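PDB 4OGD: succinate-semialdehyde dehydrogenase, which probably oxidises succinic semialdehyde to succinate, with NADP+ as the hydride acceptor bound in a Rossmann-type domain of the aldehyde dehydrogenase fold. Local coordinates for residues A[53-58]-A[169-174]; A[61-66]-A[80-85]; A[89-94]-A[138-143]. All coordinates share one frame; numbering follows the deposited sequence.

Contact 1. Residues A[53-58]-A[169-174]; sequences HQVANI and ELVLEA
V55 and I58 of 53-58 face L170 and A174 of 169-174 where two helices of the aldehyde dehydrogenase fold cross. The N-to-C directions of 53-58 and 169-173 make an angle of 117°, and the short axes approach to 9.0 Å. The backbones come nearest at the end of the second segment, where the CA atoms of Q54 and A174 lie 5.2 Å apart. A174 is small enough to permit this approach, and its CB points toward the other segment.

No hydrogen bond spans the interface, which is held by apolar branches. V55 divides its two methyls between two partners. CG1, anti to the backbone N (chi1 168°), reaches L170 CD2, the two side chains crossing at about a right angle. CG2 presses on A174 CB at 3.5 Å, tighter than usual for two carbons, and lies more loosely against CG2 of V171. A beta-branched valine suits this place because both methyls start close to the helix backbone and can each meet a different neighbour, L170 and A174.

I58 also works with two ends. Its CG2 meets L170 CD1 at 3.5 Å as these side chains slide past each other in opposite directions, while its longer arm lays CD1 over the backbone of A174. At the border, the aliphatic part of E173 covers the isoleucine, with CG 3.8 Å from I58 CD1. The extended chain keeps OE1 beside I58 CG2, while OE2 forms a salt bridge with R61. Q54 also contributes at the margin, with methylenes rather than its amide: Q54 CG rests 3.6 Å from A174 O.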
loop_
_atom_site.group_PDB
_atom_site.type_symbol
_atom_site.label_atom_id
_atom_site.label_comp_id
_atom_site.label_asym_id
_atom_site.label_seq_id
_atom_site.Cartn_x
_atom_site.Cartn_y
_atom_site.Cartn_z
ATOM N N HIS A 53 -0.476 -16.495 -22.024
ATOM C CA HIS A 53 -1.510 -17.087 -22.858
ATOM C C HIS A 53 -1.408 -18.618 -22.875
ATOM O O HIS A 53 -2.428 -19.303 -22.896
ATOM C CB HIS A 53 -1.444 -16.525 -24.278
ATOM C CG HIS A 53 -2.059 -15.167 -24.424
ATOM N ND1 HIS A 53 -3.346 -14.888 -24.020
ATOM C CD2 HIS A 53 -1.572 -14.018 -24.950
ATOM C CE1 HIS A 53 -3.628 -13.625 -24.289
ATOM N NE2 HIS A 53 -2.567 -13.075 -24.854
ATOM N N GLN A 54 -0.184 -19.154 -22.856
ATOM C CA GLN A 54 0.005 -20.604 -22.902
ATOM C C GLN A 54 -0.406 -21.236 -21.577
ATOM O O GLN A 54 -0.907 -22.369 -21.539
ATOM C CB GLN A 54 1.454 -20.969 -23.282
ATOM C CG GLN A 54 1.708 -22.482 -23.484
ATOM C CD GLN A 54 0.844 -23.104 -24.593
ATOM O OE1 GLN A 54 0.335 -22.410 -25.465
ATOM N NE2 GLN A 54 0.688 -24.417 -24.550
ATOM N N VAL A 55 -0.220 -20.499 -20.483
ATOM C CA VAL A 55 -0.721 -20.962 -19.195
ATOM C C VAL A 55 -2.231 -21.165 -19.284
ATOM O O VAL A 55 -2.750 -22.207 -18.881
ATOM C CB VAL A 55 -0.376 -19.984 -18.045
ATOM C CG1 VAL A 55 -1.163 -20.345 -16.793
ATOM C CG2 VAL A 55 1.107 -20.014 -17.754
ATOM N N ALA A 56 -2.925 -20.172 -19.838
ATOM C CA ALA A 56 -4.368 -20.266 -20.042
ATOM C C ALA A 56 -4.715 -21.443 -20.952
ATOM O O ALA A 56 -5.677 -22.177 -20.701
ATOM C CB ALA A 56 -4.909 -18.960 -20.621
ATOM N N ASN A 57 -3.924 -21.619 -22.007
ATOM C CA ASN A 57 -4.127 -22.709 -22.963
ATOM C C ASN A 57 -4.028 -24.090 -22.317
ATOM O O ASN A 57 -4.855 -24.974 -22.573
ATOM C CB ASN A 57 -3.094 -22.578 -24.088
ATOM C CG ASN A 57 -3.435 -23.411 -25.312
ATOM O OD1 ASN A 57 -2.594 -24.154 -25.814
ATOM N ND2 ASN A 57 -4.656 -23.272 -25.811
ATOM N N ILE A 58 -3.009 -24.279 -21.486
ATOM C CA ILE A 58 -2.825 -25.551 -20.794
ATOM C C ILE A 58 -3.921 -25.778 -19.754
ATOM O O ILE A 58 -4.380 -26.907 -19.561
ATOM C CB ILE A 58 -1.436 -25.650 -20.149
ATOM C CG1 ILE A 58 -0.360 -25.621 -21.233
ATOM C CG2 ILE A 58 -1.321 -26.922 -19.307
ATOM C CD1 ILE A 58 1.042 -25.379 -20.687
ATOM N N GLU A 169 4.433 -26.184 -11.748
ATOM C CA GLU A 169 4.643 -27.097 -12.879
ATOM C C GLU A 169 3.943 -26.595 -14.140
ATOM O O GLU A 169 4.484 -26.701 -15.249
ATOM C CB GLU A 169 4.169 -28.511 -12.515
ATOM C CG GLU A 169 5.096 -29.204 -11.530
ATOM C CD GLU A 169 4.484 -30.429 -10.872
ATOM O OE1 GLU A 169 3.296 -30.723 -11.115
ATOM O OE2 GLU A 169 5.213 -31.102 -10.114
ATOM N N LEU A 170 2.736 -26.062 -13.961
ATOM C CA LEU A 170 1.959 -25.471 -15.050
ATOM C C LEU A 170 2.717 -24.340 -15.745
ATOM O O LEU A 170 2.789 -24.281 -16.979
ATOM C CB LEU A 170 0.631 -24.945 -14.498
ATOM C CG LEU A 170 -0.229 -24.004 -15.349
ATOM C CD1 LEU A 170 -0.745 -24.708 -16.600
ATOM C CD2 LEU A 170 -1.395 -23.440 -14.540
ATOM N N VAL A 171 3.267 -23.433 -14.948
ATOM C CA VAL A 171 3.941 -22.257 -15.485
ATOM C C VAL A 171 5.224 -22.651 -16.232
ATOM O O VAL A 171 5.536 -22.092 -17.288
ATOM C CB VAL A 171 4.189 -21.216 -14.364
ATOM C CG1 VAL A 171 5.155 -20.135 -14.806
ATOM C CG2 VAL A 171 2.861 -20.612 -13.935
ATOM N N LEU A 172 5.954 -23.622 -15.693
ATOM C CA LEU A 172 7.112 -24.175 -16.384
ATOM C C LEU A 172 6.698 -24.876 -17.680
ATOM O O LEU A 172 7.350 -24.709 -18.718
ATOM C CB LEU A 172 7.861 -25.140 -15.467
ATOM C CG LEU A 172 8.529 -24.459 -14.270
ATOM C CD1 LEU A 172 8.905 -25.501 -13.234
ATOM C CD2 LEU A 172 9.755 -23.677 -14.714
ATOM N N GLU A 173 5.614 -25.646 -17.620
ATOM C CA GLU A 173 5.099 -26.327 -18.808
ATOM C C GLU A 173 4.747 -25.345 -19.923
ATOM O O GLU A 173 4.920 -25.649 -21.110
ATOM C CB GLU A 173 3.879 -27.189 -18.468
ATOM C CG GLU A 173 3.454 -28.106 -19.628
ATOM C CD GLU A 173 2.235 -28.952 -19.317
ATOM O OE1 GLU A 173 1.710 -28.863 -18.188
ATOM O OE2 GLU A 173 1.805 -29.716 -20.217
ATOM N N ALA A 174 4.266 -24.167 -19.535
ATOM C CA ALA A 174 3.880 -23.129 -20.484
ATOM C C ALA A 174 5.076 -22.438 -21.135
ATOM O O ALA A 174 4.908 -21.606 -22.033
ATOM C CB ALA A 174 2.972 -22.101 -19.811
#

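Contact 2. Residues A[61-66]-A[80-85]; sequences RDRDKY and EAQGEV
R63 and D64, at the start of helix 63-74, meet Q82 and V85 of helix 78-103 where two consecutive helices of the aldehyde dehydrogenase fold, joined by a short connection, pack together in a contact that is partly buried and mixed in character.

One polar bond crosses it. Q82 NE2 donates to D64 OD1 at 2.8 Å, nearly straight at 167°. The acceptor lies in the plane of the glutamine amide, but the nitrogen stands above the carboxylate plane, 42° out of it. Glutamine suits the place because its extended chain carries an N-H donor across to the shorter aspartate.

R63 adds a second polar element. Its guanidinium has Q82 CD over one face, 4.3 Å above the plane and toward the rim, with the two side chains crossing at about a right angle. Its NH1 forms a salt bridge with D86, one residue beyond the segment, whereas the ion pair from R63 NE to D64 OD1 is long.

The apolar part of the contact is made by V85. The methylenes of R63 lie on this valine, whose CG1 is 3.5 Å from R63 CG. The other valine methyl, CG2, faces Y66 CB at 4.0 Å.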
loop_
_atom_site.group_PDB
_atom_site.type_symbol
_atom_site.label_atom_id
_atom_site.label_comp_id
_atom_site.label_asym_id
_atom_site.label_seq_id
_atom_site.Cartn_x
_atom_site.Cartn_y
_atom_site.Cartn_z
ATOM N N ARG A 61 -6.808 -27.038 -21.760
ATOM C CA ARG A 61 -6.543 -28.409 -22.193
ATOM C C ARG A 61 -6.700 -29.418 -21.053
ATOM O O ARG A 61 -7.275 -30.507 -21.223
ATOM C CB ARG A 61 -5.119 -28.498 -22.762
ATOM C CG ARG A 61 -4.803 -29.830 -23.447
ATOM C CD ARG A 61 -3.317 -29.938 -23.714
ATOM N NE ARG A 61 -2.591 -30.182 -22.470
ATOM C CZ ARG A 61 -1.301 -29.928 -22.288
ATOM N NH1 ARG A 61 -0.584 -29.392 -23.272
ATOM N NH2 ARG A 61 -0.732 -30.190 -21.113
ATOM N N ASP A 62 -6.184 -29.051 -19.888
ATOM C CA ASP A 62 -6.124 -29.969 -18.759
ATOM C C ASP A 62 -7.057 -29.552 -17.628
ATOM O O ASP A 62 -6.767 -29.819 -16.459
ATOM C CB ASP A 62 -4.689 -30.053 -18.221
ATOM C CG ASP A 62 -3.735 -30.720 -19.190
ATOM O OD1 ASP A 62 -4.210 -31.366 -20.143
ATOM O OD2 ASP A 62 -2.508 -30.611 -18.989
ATOM N N ARG A 63 -8.171 -28.916 -17.973
ATOM C CA ARG A 63 -9.041 -28.329 -16.954
ATOM C C ARG A 63 -9.472 -29.317 -15.888
ATOM O O ARG A 63 -9.401 -29.029 -14.693
ATOM C CB ARG A 63 -10.281 -27.693 -17.562
ATOM C CG ARG A 63 -11.183 -27.142 -16.471
ATOM C CD ARG A 63 -12.417 -26.512 -17.004
ATOM N NE ARG A 63 -13.265 -27.504 -17.642
ATOM C CZ ARG A 63 -14.424 -27.221 -18.217
ATOM N NH1 ARG A 63 -14.873 -25.977 -18.218
ATOM N NH2 ARG A 63 -15.135 -28.185 -18.786
ATOM N N ASP A 64 -9.916 -30.492 -16.317
ATOM C CA ASP A 64 -10.404 -31.459 -15.351
ATOM C C ASP A 64 -9.292 -31.982 -14.435
ATOM O O ASP A 64 -9.546 -32.292 -13.266
ATOM C CB ASP A 64 -11.175 -32.586 -16.048
ATOM C CG ASP A 64 -12.479 -32.103 -16.673
ATOM O OD1 ASP A 64 -12.887 -30.935 -16.449
ATOM O OD2 ASP A 64 -13.110 -32.909 -17.390
ATOM N N LYS A 65 -8.066 -32.060 -14.954
ATOM C CA LYS A 65 -6.913 -32.430 -14.132
ATOM C C LYS A 65 -6.716 -31.423 -13.001
ATOM O O LYS A 65 -6.565 -31.799 -11.845
ATOM C CB LYS A 65 -5.631 -32.526 -14.976
ATOM C CG LYS A 65 -4.334 -32.507 -14.152
ATOM C CD LYS A 65 -3.077 -32.345 -15.025
ATOM C CE LYS A 65 -1.847 -32.014 -14.190
ATOM N NZ LYS A 65 -0.604 -32.020 -15.022
ATOM N N TYR A 66 -6.725 -30.138 -13.338
ATOM C CA TYR A 66 -6.506 -29.109 -12.321
ATOM C C TYR A 66 -7.694 -28.995 -11.371
ATOM O O TYR A 66 -7.521 -28.782 -10.168
ATOM C CB TYR A 66 -6.179 -27.776 -12.986
ATOM C CG TYR A 66 -4.801 -27.796 -13.598
ATOM C CD1 TYR A 66 -3.672 -27.690 -12.802
ATOM C CD2 TYR A 66 -4.632 -27.948 -14.968
ATOM C CE1 TYR A 66 -2.401 -27.722 -13.351
ATOM C CE2 TYR A 66 -3.371 -27.989 -15.530
ATOM C CZ TYR A 66 -2.260 -27.873 -14.717
ATOM O OH TYR A 66 -1.003 -27.911 -15.268
ATOM N N GLU A 80 -17.379 -26.725 -9.095
ATOM C CA GLU A 80 -16.886 -25.421 -8.651
ATOM C C GLU A 80 -15.421 -25.258 -9.020
ATOM O O GLU A 80 -14.987 -24.169 -9.415
ATOM C CB GLU A 80 -17.047 -25.254 -7.136
ATOM C CG GLU A 80 -18.461 -24.937 -6.676
ATOM C CD GLU A 80 -18.551 -24.716 -5.175
ATOM O OE1 GLU A 80 -17.489 -24.649 -4.519
ATOM O OE2 GLU A 80 -19.683 -24.611 -4.655
ATOM N N ALA A 81 -14.657 -26.334 -8.878
ATOM C CA ALA A 81 -13.242 -26.302 -9.235
ATOM C C ALA A 81 -13.049 -26.088 -10.735
ATOM O O ALA A 81 -12.105 -25.419 -11.149
ATOM C CB ALA A 81 -12.542 -27.569 -8.773
ATOM N N GLN A 82 -13.922 -26.677 -11.552
ATOM C CA GLN A 82 -13.876 -26.438 -12.990
ATOM C C GLN A 82 -14.107 -24.959 -13.280
ATOM O O GLN A 82 -13.413 -24.363 -14.102
ATOM C CB GLN A 82 -14.936 -27.263 -13.712
ATOM C CG GLN A 82 -14.630 -28.741 -13.795
ATOM C CD GLN A 82 -15.771 -29.495 -14.428
ATOM O OE1 GLN A 82 -16.923 -29.327 -14.034
ATOM N NE2 GLN A 82 -15.465 -30.309 -15.433
ATOM N N GLY A 83 -15.091 -24.369 -12.606
ATOM C CA GLY A 83 -15.355 -22.952 -12.760
ATOM C C GLY A 83 -14.164 -22.118 -12.328
ATOM O O GLY A 83 -13.863 -21.091 -12.942
ATOM N N GLU A 84 -13.481 -22.548 -11.268
ATOM C CA GLU A 84 -12.302 -21.810 -10.814
ATOM C C GLU A 84 -11.214 -21.830 -11.882
ATOM O O GLU A 84 -10.567 -20.811 -12.143
ATOM C CB GLU A 84 -11.761 -22.359 -9.493
ATOM C CG GLU A 84 -10.559 -21.569 -8.966
ATOM C CD GLU A 84 -10.176 -21.930 -7.546
ATOM O OE1 GLU A 84 -10.975 -22.594 -6.844
ATOM O OE2 GLU A 84 -9.065 -21.543 -7.128
ATOM N N VAL A 85 -11.005 -22.988 -12.501
ATOM C CA VAL A 85 -10.070 -23.060 -13.622
ATOM C C VAL A 85 -10.480 -22.097 -14.723
ATOM O O VAL A 85 -9.642 -21.356 -15.242
ATOM C CB VAL A 85 -9.970 -24.470 -14.214
ATOM C CG1 VAL A 85 -9.112 -24.436 -15.479
ATOM C CG2 VAL A 85 -9.381 -25.421 -13.197
#

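Contact 3. Residues A[89-94]-A[138-143]; sequences ADIADY and IMRVFA
I91 and M139 meet because their first torsions turn a methyl and a methylene toward each other. In I91, chi1 of -66° puts CG1 anti to the carbonyl carbon, which leaves the CG2 methyl anti to the backbone N; in M139, chi1 of -170° sets CG anti to its own N. I91 CG2 then lies 3.8 Å from M139 CG, and the two side chains slide past each other in opposite directions. M139 bends at chi2 and again at chi3, which folds its thioether over A92: both SD and CE of M139 are 4.1 Å from A92 CB. An unbranched, flexible methionine suits this bent course, and alanine leaves room for its end.

A143, one turn after M139, also points its CB at the first helix. I91 CG2 is 4.0 Å from A143 CB, so one methyl touches two residues a turn apart on the facing helix. The small side chain lets the backbones close in here, with the CA atoms of A92 and A143 5.5 Å apart. I91 CD1 packs on R140 CG, using the arginine's aliphatic part; its guanidinium leaves to form a salt bridge with E437 and a cation-pi contact with F426.

The segments run almost parallel, 10° apart with axes 9.3 Å from each other. Helix 45-61 packs on both helices, touching A92 through L52 and M139 through V55 and L59. Helix 161-173 meets M139 through F167. Strand 152-155 touches I138 through L154 and F142 through M152, which packs helix 136-148 on a mainly parallel six-stranded sheet, consistent with the Rossmann-type cofactor-binding domain of aldehyde dehydrogenases.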
loop_
_atom_site.group_PDB
_atom_site.type_symbol
_atom_site.label_atom_id
_atom_site.label_comp_id
_atom_site.label_asym_id
_atom_site.label_seq_id
_atom_site.Cartn_x
_atom_site.Cartn_y
_atom_site.Cartn_z
ATOM N N ALA A 89 -8.206 -19.085 -16.367
ATOM C CA ALA A 89 -7.935 -18.966 -17.792
ATOM C C ALA A 89 -8.179 -17.527 -18.223
ATOM O O ALA A 89 -7.325 -16.907 -18.856
ATOM C CB ALA A 89 -8.819 -19.935 -18.587
ATOM N N ASP A 90 -9.328 -16.979 -17.841
ATOM C CA ASP A 90 -9.683 -15.611 -18.227
ATOM C C ASP A 90 -8.764 -14.537 -17.638
ATOM O O ASP A 90 -8.454 -13.547 -18.305
ATOM C CB ASP A 90 -11.147 -15.319 -17.889
ATOM C CG ASP A 90 -12.111 -16.127 -18.742
ATOM O OD1 ASP A 90 -11.692 -16.637 -19.811
ATOM O OD2 ASP A 90 -13.292 -16.235 -18.351
ATOM N N ILE A 91 -8.335 -14.732 -16.396
ATOM C CA ILE A 91 -7.428 -13.773 -15.763
ATOM C C ILE A 91 -6.070 -13.725 -16.475
ATOM O O ILE A 91 -5.539 -12.644 -16.736
ATOM C CB ILE A 91 -7.250 -14.077 -14.259
ATOM C CG1 ILE A 91 -8.565 -13.849 -13.520
ATOM C CG2 ILE A 91 -6.160 -13.202 -13.669
ATOM C CD1 ILE A 91 -8.564 -14.360 -12.075
ATOM N N ALA A 92 -5.521 -14.893 -16.796
ATOM C CA ALA A 92 -4.251 -14.999 -17.517
ATOM C C ALA A 92 -4.359 -14.330 -18.884
ATOM O O ALA A 92 -3.518 -13.501 -19.251
ATOM C CB ALA A 92 -3.863 -16.464 -17.673
ATOM N N ASP A 93 -5.409 -14.668 -19.633
ATOM C CA ASP A 93 -5.590 -14.054 -20.950
ATOM C C ASP A 93 -5.779 -12.543 -20.829
ATOM O O ASP A 93 -5.244 -11.783 -21.635
ATOM C CB ASP A 93 -6.772 -14.678 -21.698
ATOM C CG ASP A 93 -6.431 -16.005 -22.359
ATOM O OD1 ASP A 93 -5.251 -16.237 -22.735
ATOM O OD2 ASP A 93 -7.365 -16.822 -22.507
ATOM N N TYR A 94 -6.529 -12.107 -19.811
ATOM C CA TYR A 94 -6.754 -10.683 -19.574
ATOM C C TYR A 94 -5.444 -9.908 -19.432
ATOM O O TYR A 94 -5.215 -8.936 -20.141
ATOM C CB TYR A 94 -7.618 -10.504 -18.324
ATOM C CG TYR A 94 -7.879 -9.072 -17.876
ATOM C CD1 TYR A 94 -7.169 -8.520 -16.819
ATOM C CD2 TYR A 94 -8.868 -8.298 -18.480
ATOM C CE1 TYR A 94 -7.415 -7.230 -16.390
ATOM C CE2 TYR A 94 -9.124 -7.005 -18.057
ATOM C CZ TYR A 94 -8.396 -6.477 -17.008
ATOM O OH TYR A 94 -8.662 -5.197 -16.593
ATOM N N ILE A 138 -3.914 -17.589 -6.515
ATOM C CA ILE A 138 -2.576 -17.446 -7.097
ATOM C C ILE A 138 -2.639 -16.615 -8.370
ATOM O O ILE A 138 -1.864 -15.672 -8.553
ATOM C CB ILE A 138 -1.921 -18.798 -7.452
ATOM C CG1 ILE A 138 -1.826 -19.711 -6.229
ATOM C CG2 ILE A 138 -0.523 -18.561 -8.014
ATOM C CD1 ILE A 138 -1.362 -21.133 -6.588
ATOM N N MET A 139 -3.567 -16.957 -9.255
ATOM C CA MET A 139 -3.604 -16.331 -10.571
ATOM C C MET A 139 -3.838 -14.824 -10.471
ATOM O O MET A 139 -3.288 -14.051 -11.265
ATOM C CB MET A 139 -4.662 -16.992 -11.470
ATOM C CG MET A 139 -4.569 -16.543 -12.936
ATOM S SD MET A 139 -3.017 -17.041 -13.701
ATOM C CE MET A 139 -3.482 -18.696 -14.200
ATOM N N ARG A 140 -4.619 -14.406 -9.477
ATOM C CA ARG A 140 -4.914 -12.982 -9.289
ATOM C C ARG A 140 -3.650 -12.157 -9.132
ATOM O O ARG A 140 -3.617 -10.995 -9.533
ATOM C CB ARG A 140 -5.831 -12.748 -8.078
ATOM C CG ARG A 140 -7.288 -13.116 -8.331
ATOM C CD ARG A 140 -8.288 -12.364 -7.446
ATOM N NE ARG A 140 -7.828 -12.121 -6.086
ATOM C CZ ARG A 140 -8.624 -12.074 -5.016
ATOM N NH1 ARG A 140 -9.932 -12.277 -5.130
ATOM N NH2 ARG A 140 -8.103 -11.847 -3.822
ATOM N N VAL A 141 -2.620 -12.749 -8.539
ATOM C CA VAL A 141 -1.371 -12.022 -8.332
ATOM C C VAL A 141 -0.245 -12.461 -9.255
ATOM O O VAL A 141 0.593 -11.637 -9.621
ATOM C CB VAL A 141 -0.905 -12.050 -6.856
ATOM C CG1 VAL A 141 -1.901 -11.318 -5.995
ATOM C CG2 VAL A 141 -0.731 -13.471 -6.360
ATOM N N PHE A 142 -0.217 -13.737 -9.651
ATOM C CA PHE A 142 0.815 -14.168 -10.584
ATOM C C PHE A 142 0.685 -13.472 -11.943
ATOM O O PHE A 142 1.684 -12.998 -12.493
ATOM C CB PHE A 142 0.811 -15.690 -10.772
ATOM C CG PHE A 142 1.696 -16.144 -11.892
ATOM C CD1 PHE A 142 3.077 -16.083 -11.762
ATOM C CD2 PHE A 142 1.152 -16.593 -13.087
ATOM C CE1 PHE A 142 3.909 -16.479 -12.807
ATOM C CE2 PHE A 142 1.980 -16.980 -14.137
ATOM C CZ PHE A 142 3.347 -16.929 -13.992
ATOM N N ALA A 143 -0.527 -13.426 -12.494
ATOM C CA ALA A 143 -0.705 -12.874 -13.843
ATOM C C ALA A 143 -0.166 -11.441 -13.985
ATOM O O ALA A 143 0.659 -11.182 -14.866
ATOM C CB ALA A 143 -2.169 -12.975 -14.310
#

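Overall arrangement
From the N terminus, helix 45-61 is the first of the helices used, and opens contact 1, which closes only at 169-174 after 110 intervening residues. Both other contacts fall within that span, one after the other: contact 2 closes the short loop joining consecutive helices 63-74 and 78-103, and contact 3 then joins a later part of helix 78-103 to helix 136-148. No loops cross. Contacts 1 and 2 touch where the Y66 hydroxyl packs on L170, beside the E173 carboxylate. Contacts 1 and 3 meet through H53 and D93, and through V171 against F142. Together they tie the N-terminal helices to those flanking the six-stranded sheet.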